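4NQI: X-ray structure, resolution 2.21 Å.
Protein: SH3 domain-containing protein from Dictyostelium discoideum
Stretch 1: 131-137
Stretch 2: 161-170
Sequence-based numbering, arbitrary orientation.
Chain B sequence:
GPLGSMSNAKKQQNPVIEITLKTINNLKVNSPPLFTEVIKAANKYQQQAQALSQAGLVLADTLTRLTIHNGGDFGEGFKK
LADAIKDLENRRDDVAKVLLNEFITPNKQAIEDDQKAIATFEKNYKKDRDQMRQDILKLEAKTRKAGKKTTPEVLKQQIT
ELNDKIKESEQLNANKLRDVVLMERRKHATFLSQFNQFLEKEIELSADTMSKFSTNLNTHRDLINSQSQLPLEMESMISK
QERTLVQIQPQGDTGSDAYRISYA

Stretch 1 131-137: QMRQDIL
Stretch 2 161-170: ELNDKIKESE

This is a small antiparallel packing of two helical segments from one chain, held by van der Waals contact around a single selenomethionine, with no hydrogen bond across it among the atoms modelled. Both stretches are helical throughout, and each helix extends beyond its stretch in both directions. Their axes run at 173° to each other and come no closer than 10.1 Å, so the contacts are made mainly by side chains reaching to the opposing backbone. The register is set by two pairs: CA of Met 132 lies 6.3 Å from CA of Ser 169, and CA of Ile 136 lies 6.8 Å from CA of Lys 165. Each step is four residues, about one helical turn, taken in opposite directions along the two helices. Together the two sides bury 263 Å².

Backbone torsions in 161-170 are broadly helical, with Glu 161 at -93/-41, Lys 167 at -72/-15 and Glu 170 at -66/-32. Bonds from Lys 165 N to Glu 161 O (3.2 Å) and from Ser 169 N to Lys 165 O (2.9 Å) mark its regular turns, although the helix is kinked where the N atoms of Glu 161 and Asp 164 lack a bond to the preceding turn. The first stretch is less even: Gln 134 has phi/psi of -61/-73 and Asp 135 of -67/9, and a weak bond joins Leu 137 N to Gln 134 O at 2.7 Å alongside the regular one from Leu 137 N to Arg 133 O at 3.2 Å.

Met 132, present as selenomethionine, dominates the contact, with 105 Å² covered. Its CA-to-CB bond points toward the second helix, and its long, flexible, unbranched side chain suits the space between the axes. With chi1 at -141°, between wells, chi2 p and chi3 t, its CE reaches the opposing backbone, 3.4 Å from Ser 169 N and 3.9 Å from Lys 165 O. The same methyl lies 3.3 Å from OE2 of Glu 168, whose extended side chain (chi1 t, chi2 t, chi3 -45°) also starts toward the first helix. This is a close van der Waals approach, since a methyl offers the carboxylate no polar partner. Ser 169 faces Met 132 with a small side chain, chi1 t, which permits a close approach: its CB is 3.5 Å from Met 132 CG.

One turn along, the CA-to-CB bond of Lys 165 points toward the first helix, with chi1 t and chi2 p. Its aliphatic CG lies 4.3 Å from Asp 135 O; CE and NZ are not modelled, so no contact of the amine can be assigned. Leu 162 (chi1 t, chi2 p) leaves its backbone sideways, but its end comes nearer: the leucine is long enough for its terminal methyl to reach the backbone of Ile 136, though only at a loose 4.2 Å between CD1 and Ile 136 O. Asp 135 and Ile 136 have no side-chain atoms modelled, so this end of the contact is defined on the first helix by backbone alone.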

ATOM      1  N   GLN B 131     -53.377  15.788  -1.825  1.00 75.73           N
ATOM      2  CA  GLN B 131     -54.615  15.025  -1.719  1.00 77.14           C
ATOM      3  C   GLN B 131     -55.229  15.245  -0.341  1.00 81.12           C
ATOM      4  O   GLN B 131     -56.433  15.444  -0.224  1.00 85.63           O
ATOM      5  CB  GLN B 131     -54.376  13.533  -1.977  1.00 75.08           C
HETATM    6  N   MSE B 132     -54.391  15.240   0.691  1.00 80.55           N
HETATM    7  CA  MSE B 132     -54.852  15.441   2.061  1.00 76.58           C
HETATM    8  C   MSE B 132     -55.417  16.843   2.267  1.00 74.59           C
HETATM    9  O   MSE B 132     -56.394  17.028   2.997  1.00 75.64           O
HETATM   10  CB  MSE B 132     -53.713  15.197   3.043  1.00 77.00           C
HETATM   11  CG  MSE B 132     -54.152  14.481   4.291  1.00 72.51           C
HETATM   12 SE   MSE B 132     -54.910  12.760   3.829  0.67116.95          SE
HETATM   13  CE  MSE B 132     -54.959  11.989   5.600  1.00 66.27           C
ATOM     14  N   ARG B 133     -54.785  17.826   1.630  1.00 72.52           N
ATOM     15  CA  ARG B 133     -55.284  19.197   1.607  1.00 76.93           C
ATOM     16  C   ARG B 133     -56.725  19.236   1.114  1.00 85.64           C
ATOM     17  O   ARG B 133     -57.572  19.935   1.680  1.00 85.24           O
ATOM     18  CB  ARG B 133     -54.399  20.058   0.695  1.00 72.51           C
ATOM     19  N   GLN B 134     -56.997  18.464   0.067  1.00 92.06           N
ATOM     20  CA  GLN B 134     -58.293  18.486  -0.597  1.00 97.16           C
ATOM     21  C   GLN B 134     -59.459  18.079   0.300  1.00103.87           C
ATOM     22  O   GLN B 134     -60.244  18.927   0.718  1.00104.97           O
ATOM     23  N   ASP B 135     -59.568  16.791   0.612  1.00106.42           N
ATOM     24  CA  ASP B 135     -60.691  16.306   1.415  1.00110.22           C
ATOM     25  C   ASP B 135     -60.693  16.797   2.871  1.00107.86           C
ATOM     26  O   ASP B 135     -61.486  16.322   3.685  1.00108.44           O
ATOM     27  N   ILE B 136     -59.809  17.737   3.196  1.00102.99           N
ATOM     28  CA  ILE B 136     -59.915  18.482   4.447  1.00 97.75           C
ATOM     29  C   ILE B 136     -60.674  19.784   4.189  1.00 94.65           C
ATOM     30  O   ILE B 136     -61.479  20.213   5.017  1.00 98.69           O
ATOM     31  N   LEU B 137     -60.434  20.392   3.026  1.00 89.04           N
ATOM     32  CA  LEU B 137     -61.192  21.568   2.597  1.00 90.59           C
ATOM     33  C   LEU B 137     -62.656  21.208   2.362  1.00 92.72           C
ATOM     34  O   LEU B 137     -63.554  21.969   2.718  1.00 97.41           O
ATOM     35  CB  LEU B 137     -60.587  22.190   1.325  1.00 87.52           C
ATOM     36  N   GLU B 161     -65.004  14.512  12.827  1.00 95.52           N
ATOM     37  CA  GLU B 161     -64.627  13.959  11.533  1.00 88.97           C
ATOM     38  C   GLU B 161     -63.512  14.787  10.910  1.00 82.82           C
ATOM     39  O   GLU B 161     -62.574  14.239  10.331  1.00 80.75           O
ATOM     40  CB  GLU B 161     -65.837  13.904  10.600  1.00 87.59           C
ATOM     41  N   LEU B 162     -63.619  16.109  11.026  1.00 82.37           N
ATOM     42  CA  LEU B 162     -62.560  17.000  10.567  1.00 79.19           C
ATOM     43  C   LEU B 162     -61.272  16.706  11.325  1.00 82.00           C
ATOM     44  O   LEU B 162     -60.197  16.610  10.729  1.00 81.18           O
ATOM     45  CB  LEU B 162     -62.958  18.463  10.762  1.00 76.05           C
ATOM     46  CG  LEU B 162     -61.830  19.476  10.544  1.00 74.83           C
ATOM     47  CD1 LEU B 162     -61.316  19.415   9.111  1.00 73.54           C
ATOM     48  CD2 LEU B 162     -62.283  20.881  10.895  1.00 73.85           C
ATOM     49  N   ASN B 163     -61.395  16.556  12.640  1.00 80.64           N
ATOM     50  CA  ASN B 163     -60.250  16.252  13.488  1.00 78.25           C
ATOM     51  C   ASN B 163     -59.615  14.895  13.179  1.00 80.33           C
ATOM     52  O   ASN B 163     -58.399  14.737  13.292  1.00 83.24           O
ATOM     53  CB  ASN B 163     -60.640  16.338  14.967  1.00 75.85           C
ATOM     54  CG  ASN B 163     -60.791  17.770  15.451  1.00 81.67           C
ATOM     55  OD1 ASN B 163     -60.265  18.703  14.843  1.00 84.98           O
ATOM     56  ND2 ASN B 163     -61.507  17.949  16.558  1.00 81.70           N
ATOM     57  N   ASP B 164     -60.437  13.920  12.789  1.00 79.12           N
ATOM     58  CA  ASP B 164     -59.937  12.594  12.423  1.00 84.83           C
ATOM     59  C   ASP B 164     -59.043  12.656  11.186  1.00 78.25           C
ATOM     60  O   ASP B 164     -58.011  11.989  11.122  1.00 71.73           O
ATOM     61  CB  ASP B 164     -61.090  11.614  12.174  1.00 94.24           C
ATOM     62  CG  ASP B 164     -61.653  11.022  13.456  1.00102.49           C
ATOM     63  OD1 ASP B 164     -61.083  11.273  14.539  1.00106.80           O
ATOM     64  OD2 ASP B 164     -62.666  10.295  13.375  1.00104.06           O
ATOM     65  N   LYS B 165     -59.447  13.460  10.206  1.00 77.67           N
ATOM     66  CA  LYS B 165     -58.683  13.610   8.971  1.00 79.56           C
ATOM     67  C   LYS B 165     -57.370  14.365   9.206  1.00 72.38           C
ATOM     68  O   LYS B 165     -56.400  14.193   8.464  1.00 64.43           O
ATOM     69  CB  LYS B 165     -59.521  14.321   7.904  1.00 81.75           C
ATOM     70  CG  LYS B 165     -59.068  14.041   6.483  1.00 87.12           C
ATOM     71  CD  LYS B 165     -59.426  12.622   6.062  1.00 90.12           C
ATOM     72  N   ILE B 166     -57.347  15.194  10.247  1.00 70.47           N
ATOM     73  CA  ILE B 166     -56.163  15.970  10.612  1.00 73.44           C
ATOM     74  C   ILE B 166     -55.155  15.085  11.350  1.00 71.96           C
ATOM     75  O   ILE B 166     -53.941  15.208  11.163  1.00 67.02           O
ATOM     76  CB  ILE B 166     -56.558  17.198  11.473  1.00 66.09           C
ATOM     77  CG1 ILE B 166     -57.391  18.181  10.641  1.00 71.41           C
ATOM     78  CG2 ILE B 166     -55.331  17.889  12.047  1.00 64.69           C
ATOM     79  CD1 ILE B 166     -57.897  19.382  11.421  1.00 70.56           C
ATOM     80  N   LYS B 167     -55.679  14.182  12.175  1.00 72.55           N
ATOM     81  CA  LYS B 167     -54.886  13.170  12.867  1.00 74.79           C
ATOM     82  C   LYS B 167     -54.408  12.109  11.872  1.00 81.01           C
ATOM     83  O   LYS B 167     -53.504  11.322  12.158  1.00 80.86           O
ATOM     84  CB  LYS B 167     -55.746  12.534  13.962  1.00 76.74           C
ATOM     85  CG  LYS B 167     -55.069  11.483  14.822  1.00 74.77           C
ATOM     86  N   GLU B 168     -55.024  12.109  10.694  1.00 82.94           N
ATOM     87  CA  GLU B 168     -54.690  11.174   9.626  1.00 82.74           C
ATOM     88  C   GLU B 168     -53.598  11.782   8.738  1.00 77.56           C
ATOM     89  O   GLU B 168     -52.706  11.080   8.258  1.00 78.46           O
ATOM     90  CB  GLU B 168     -55.955  10.878   8.815  1.00 89.22           C
ATOM     91  CG  GLU B 168     -55.922   9.634   7.944  1.00 92.30           C
ATOM     92  CD  GLU B 168     -57.112   9.577   6.996  1.00 99.38           C
ATOM     93  OE1 GLU B 168     -58.251   9.834   7.450  1.00100.49           O
ATOM     94  OE2 GLU B 168     -56.912   9.294   5.796  1.00101.36           O
ATOM     95  N   SER B 169     -53.683  13.095   8.532  1.00 75.30           N
ATOM     96  CA  SER B 169     -52.672  13.853   7.798  1.00 74.90           C
ATOM     97  C   SER B 169     -51.380  13.950   8.595  1.00 75.66           C
ATOM     98  O   SER B 169     -50.283  13.906   8.036  1.00 73.17           O
ATOM     99  CB  SER B 169     -53.187  15.264   7.519  1.00 76.94           C
ATOM    100  OG  SER B 169     -52.131  16.130   7.143  1.00 79.16           O
ATOM    101  N   GLU B 170     -51.524  14.097   9.907  1.00 78.66           N
ATOM    102  CA  GLU B 170     -50.383  14.213  10.801  1.00 75.29           C
ATOM    103  C   GLU B 170     -49.591  12.917  10.824  1.00 72.87           C
ATOM    104  O   GLU B 170     -48.370  12.925  10.981  1.00 66.83           O
ATOM    105  CB  GLU B 170     -50.866  14.552  12.211  1.00 77.91           C
ATOM    106  CG  GLU B 170     -50.065  15.637  12.909  1.00 81.05           C
ATOM    107  CD  GLU B 170     -50.326  17.022  12.342  1.00 84.98           C
ATOM    108  OE1 GLU B 170     -51.052  17.139  11.331  1.00 92.29           O
ATOM    109  OE2 GLU B 170     -49.804  18.002  12.913  1.00 82.05           O
TER